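Local structure of AbiEi antitoxin C-terminal domain-containing protein (Mycobacterium tuberculosis, 1ZEL) at residues A[257-269]-A[277-289]. The protein probably binds DNA, contains a winged helix-turn-helix motif, and is related to AbiEi-type antitoxins, although its precise cellular role is unknown. Residues are numbered along the deposited sequence; the frame is centred on the assembly and turned at random. Where two conformers were deposited one is given.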
# COMPACT_ATOMS: atom_id res chain seq x y z
N GLU A 257 23.94 -22.75 -1.62
CA GLU A 257 24.07 -23.81 -0.61
C GLU A 257 24.51 -23.31 0.76
O GLU A 257 23.87 -23.62 1.77
CB GLU A 257 25.03 -24.91 -1.10
CG GLU A 257 25.09 -26.12 -0.18
N VAL A 258 25.60 -22.54 0.79
CA VAL A 258 26.17 -22.10 2.07
C VAL A 258 25.30 -21.03 2.66
O VAL A 258 24.86 -20.11 1.97
CB VAL A 258 27.64 -21.58 1.95
CG1 VAL A 258 28.59 -22.71 1.54
CG2 VAL A 258 27.74 -20.38 0.99
N MET A 259 25.03 -21.18 3.95
CA MET A 259 24.04 -20.38 4.61
C MET A 259 24.66 -19.70 5.81
O MET A 259 24.72 -20.28 6.89
CB MET A 259 22.90 -21.29 5.04
CG MET A 259 21.60 -20.63 5.23
SD MET A 259 20.24 -21.76 4.93
CE MET A 259 20.36 -22.82 6.35
N PRO A 260 25.17 -18.46 5.63
CA PRO A 260 25.63 -17.65 6.77
C PRO A 260 24.52 -17.49 7.81
O PRO A 260 23.35 -17.62 7.46
CB PRO A 260 25.94 -16.30 6.11
CG PRO A 260 26.34 -16.68 4.70
CD PRO A 260 25.36 -17.76 4.35
N VAL A 261 24.87 -17.21 9.06
CA VAL A 261 23.82 -16.97 10.07
C VAL A 261 23.18 -15.62 9.77
O VAL A 261 23.88 -14.66 9.44
CB VAL A 261 24.35 -17.03 11.53
CG1 VAL A 261 23.23 -16.64 12.52
CG2 VAL A 261 24.87 -18.42 11.86
N THR A 262 21.85 -15.54 9.84
CA THR A 262 21.18 -14.27 9.60
C THR A 262 20.39 -13.83 10.82
O THR A 262 19.97 -14.68 11.61
CB THR A 262 20.24 -14.33 8.36
OG1 THR A 262 19.94 -13.00 7.93
CG2 THR A 262 18.94 -15.06 8.71
N ARG A 263 20.23 -12.52 10.99
CA ARG A 263 19.39 -11.98 12.06
C ARG A 263 18.04 -11.58 11.49
O ARG A 263 17.95 -11.07 10.38
CB ARG A 263 20.05 -10.78 12.73
CG ARG A 263 21.19 -11.11 13.68
CD ARG A 263 21.78 -9.83 14.28
NE ARG A 263 22.92 -10.07 15.17
CZ ARG A 263 24.19 -9.73 14.89
NH1 ARG A 263 24.50 -9.13 13.75
NH2 ARG A 263 25.15 -9.99 15.78
N PHE A 264 16.99 -11.84 12.26
CA PHE A 264 15.65 -11.40 11.92
C PHE A 264 15.42 -10.24 12.85
O PHE A 264 15.19 -10.44 14.03
CB PHE A 264 14.60 -12.50 12.16
CG PHE A 264 13.37 -12.34 11.30
CD1 PHE A 264 12.74 -13.43 10.75
CD2 PHE A 264 12.86 -11.07 11.03
CE1 PHE A 264 11.61 -13.27 9.93
CE2 PHE A 264 11.74 -10.91 10.21
CZ PHE A 264 11.13 -12.01 9.66
N THR A 265 15.56 -9.03 12.33
CA THR A 265 15.56 -7.83 13.15
C THR A 265 15.19 -6.63 12.27
O THR A 265 15.46 -6.63 11.07
CB THR A 265 16.95 -7.58 13.82
OG1 THR A 265 16.83 -6.51 14.76
CG2 THR A 265 18.03 -7.22 12.77
N THR A 266 14.59 -5.60 12.86
CA THR A 266 14.35 -4.35 12.13
C THR A 266 15.50 -3.36 12.35
O THR A 266 15.63 -2.35 11.63
CB THR A 266 13.01 -3.69 12.51
OG1 THR A 266 12.90 -3.62 13.93
CG2 THR A 266 11.86 -4.50 11.97
N ALA A 267 16.32 -3.67 13.36
CA ALA A 267 17.50 -2.90 13.73
C ALA A 267 18.16 -3.67 14.86
O ALA A 267 17.64 -3.72 15.98
CB ALA A 267 17.12 -1.46 14.19
N HIS A 268 19.29 -4.30 14.58
CA HIS A 268 20.00 -5.09 15.60
C HIS A 268 20.54 -4.23 16.77
O HIS A 268 21.14 -3.18 16.56
CB HIS A 268 21.11 -5.93 14.96
CG HIS A 268 22.00 -6.59 15.96
ND1 HIS A 268 21.55 -7.56 16.83
CD2 HIS A 268 23.32 -6.42 16.23
CE1 HIS A 268 22.55 -7.95 17.60
NE2 HIS A 268 23.64 -7.29 17.24
N SER A 269 20.32 -4.71 18.00
CA SER A 269 20.94 -4.14 19.20
C SER A 269 21.32 -5.24 20.22
O SER A 269 20.59 -6.23 20.40
CB SER A 269 20.03 -3.07 19.85
OG SER A 269 18.72 -3.57 20.10
N TRP A 277 17.27 -18.81 18.87
CA TRP A 277 18.11 -19.39 17.83
C TRP A 277 17.32 -20.45 17.10
O TRP A 277 16.79 -21.35 17.74
CB TRP A 277 19.37 -19.99 18.47
CG TRP A 277 20.24 -20.94 17.63
CD1 TRP A 277 20.63 -22.21 17.97
CD2 TRP A 277 20.85 -20.67 16.37
NE1 TRP A 277 21.44 -22.75 17.00
CE2 TRP A 277 21.60 -21.82 16.00
CE3 TRP A 277 20.83 -19.57 15.48
CZ2 TRP A 277 22.32 -21.91 14.80
CZ3 TRP A 277 21.56 -19.65 14.30
CH2 TRP A 277 22.29 -20.82 13.96
N ALA A 278 17.24 -20.33 15.78
CA ALA A 278 16.60 -21.33 14.94
C ALA A 278 17.60 -21.99 13.96
O ALA A 278 17.75 -21.55 12.82
CB ALA A 278 15.42 -20.67 14.18
N PRO A 279 18.30 -23.05 14.42
CA PRO A 279 19.36 -23.62 13.59
C PRO A 279 18.87 -24.20 12.25
O PRO A 279 19.64 -24.26 11.29
CB PRO A 279 19.96 -24.70 14.50
CG PRO A 279 18.84 -25.06 15.44
CD PRO A 279 18.16 -23.75 15.70
N GLU A 280 17.59 -24.59 12.18
CA GLU A 280 16.98 -25.10 10.96
C GLU A 280 17.08 -24.07 9.82
O GLU A 280 17.13 -24.41 8.66
CB GLU A 280 15.51 -25.45 11.23
CG GLU A 280 15.28 -26.43 12.42
CD GLU A 280 15.30 -25.77 13.82
OE1 GLU A 280 15.30 -24.52 13.92
OE2 GLU A 280 15.30 -26.51 14.83
N TYR A 281 17.11 -22.78 10.20
CA TYR A 281 17.13 -21.68 9.22
C TYR A 281 18.37 -20.82 9.34
O TYR A 281 18.48 -19.77 8.68
CB TYR A 281 15.85 -20.83 9.34
CG TYR A 281 14.63 -21.70 9.41
CD1 TYR A 281 14.05 -22.02 10.64
CD2 TYR A 281 14.12 -22.30 8.27
CE1 TYR A 281 12.93 -22.87 10.70
CE2 TYR A 281 13.02 -23.15 8.33
CZ TYR A 281 12.44 -23.44 9.56
OH TYR A 281 11.34 -24.28 9.61
N GLN A 282 19.31 -21.29 10.16
CA GLN A 282 20.50 -20.54 10.56
C GLN A 282 20.13 -19.11 10.87
O GLN A 282 20.67 -18.17 10.29
CB GLN A 282 21.61 -20.66 9.49
CG GLN A 282 22.16 -22.12 9.32
CD GLN A 282 22.96 -22.56 10.53
OE1 GLN A 282 24.01 -21.99 10.81
NE2 GLN A 282 22.46 -23.55 11.27
N LEU A 283 19.19 -18.95 11.80
CA LEU A 283 18.58 -17.67 12.04
C LEU A 283 18.53 -17.35 13.51
O LEU A 283 18.13 -18.18 14.34
CB LEU A 283 17.16 -17.69 11.44
CG LEU A 283 16.34 -16.43 11.44
CD1 LEU A 283 15.49 -16.44 10.21
CD2 LEU A 283 15.48 -16.36 12.66
N VAL A 284 18.95 -16.13 13.83
CA VAL A 284 18.78 -15.56 15.17
C VAL A 284 17.56 -14.62 15.07
O VAL A 284 17.59 -13.62 14.35
CB VAL A 284 20.04 -14.79 15.62
CG1 VAL A 284 19.78 -14.09 16.95
CG2 VAL A 284 21.23 -15.78 15.76
N ASP A 285 16.50 -14.96 15.78
CA ASP A 285 15.27 -14.19 15.75
C ASP A 285 15.26 -13.17 16.89
O ASP A 285 15.12 -13.53 18.05
CB ASP A 285 14.05 -15.13 15.84
CG ASP A 285 12.72 -14.37 15.81
OD1 ASP A 285 12.69 -13.21 15.36
OD2 ASP A 285 11.69 -14.95 16.25
N GLU A 286 15.39 -11.89 16.53
CA GLU A 286 15.35 -10.79 17.49
C GLU A 286 14.03 -10.04 17.43
O GLU A 286 13.81 -9.04 18.12
CB GLU A 286 16.52 -9.85 17.24
CG GLU A 286 17.84 -10.58 17.32
CD GLU A 286 19.05 -9.71 17.05
OE1 GLU A 286 18.90 -8.53 16.66
OE2 GLU A 286 20.17 -10.23 17.24
N LEU A 287 13.11 -10.58 16.64
CA LEU A 287 11.90 -9.85 16.29
C LEU A 287 10.60 -10.60 16.53
O LEU A 287 9.77 -10.13 17.29
CB LEU A 287 11.99 -9.38 14.84
CG LEU A 287 10.78 -8.71 14.18
CD1 LEU A 287 10.50 -7.37 14.82
CD2 LEU A 287 11.12 -8.54 12.72
N VAL A 288 10.40 -11.72 15.85
CA VAL A 288 9.10 -12.36 15.83
C VAL A 288 8.74 -12.90 17.22
O VAL A 288 7.79 -12.42 17.85
CB VAL A 288 9.01 -13.42 14.72
CG1 VAL A 288 7.72 -14.22 14.81
CG2 VAL A 288 9.10 -12.73 13.34
N VAL A 289 9.53 -13.85 17.72
CA VAL A 289 9.29 -14.41 19.08
C VAL A 289 9.44 -13.36 20.21
O VAL A 289 8.55 -13.24 21.06
CB VAL A 289 10.08 -15.73 19.30
CG1 VAL A 289 9.76 -16.35 20.65
CG2 VAL A 289 9.71 -16.72 18.21
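E286, just beyond the end of strand 283-285, shows how one carboxylate can gather a neighbouring strand and the loop that follows it. Its OE1 accepts a hydrogen bond from H268 ND1 at 2.8 Å, on the syn lone pair and almost exactly in the imidazole plane, with an N-H...O angle of 170°. R263 is a more tentative partner, being modelled in two conformers: in the one given, its NE makes a long salt bridge to E286 OE2 (3.4 Å), guanidinium and carboxylate planes 47° apart, and lies over one face of the H268 ring, near its rim.

Beneath these side chains, strands 262-264 and 283-285 pair in parallel. V284 is gripped by both its N-H and its carbonyl, V284 N to T262 O and F264 N to V284 O, each 2.8 Å. F264, its ring swung anti to the backbone N (chi1 -155°), lies on the face shared with T262, L283 and D285. V288 CG2 sits over the ring centre in a CH-pi contact, while L287 CD2 comes obliquely to within 3.5 Å of F264 CE2. D285 OD1 accepts L287 N and V288 N, the Asx geometry that starts helix 288-296; OD2 accepts V289 N and is hydrogen-bonded to the OH of Y236 of helix 228-240.

Apolar packing around F264 thus joins edge strand 262-264 to helix 288-296, which follows strand 283-285, whereas the N-H of H268, perhaps helped by R263, probably favours an ionised E286.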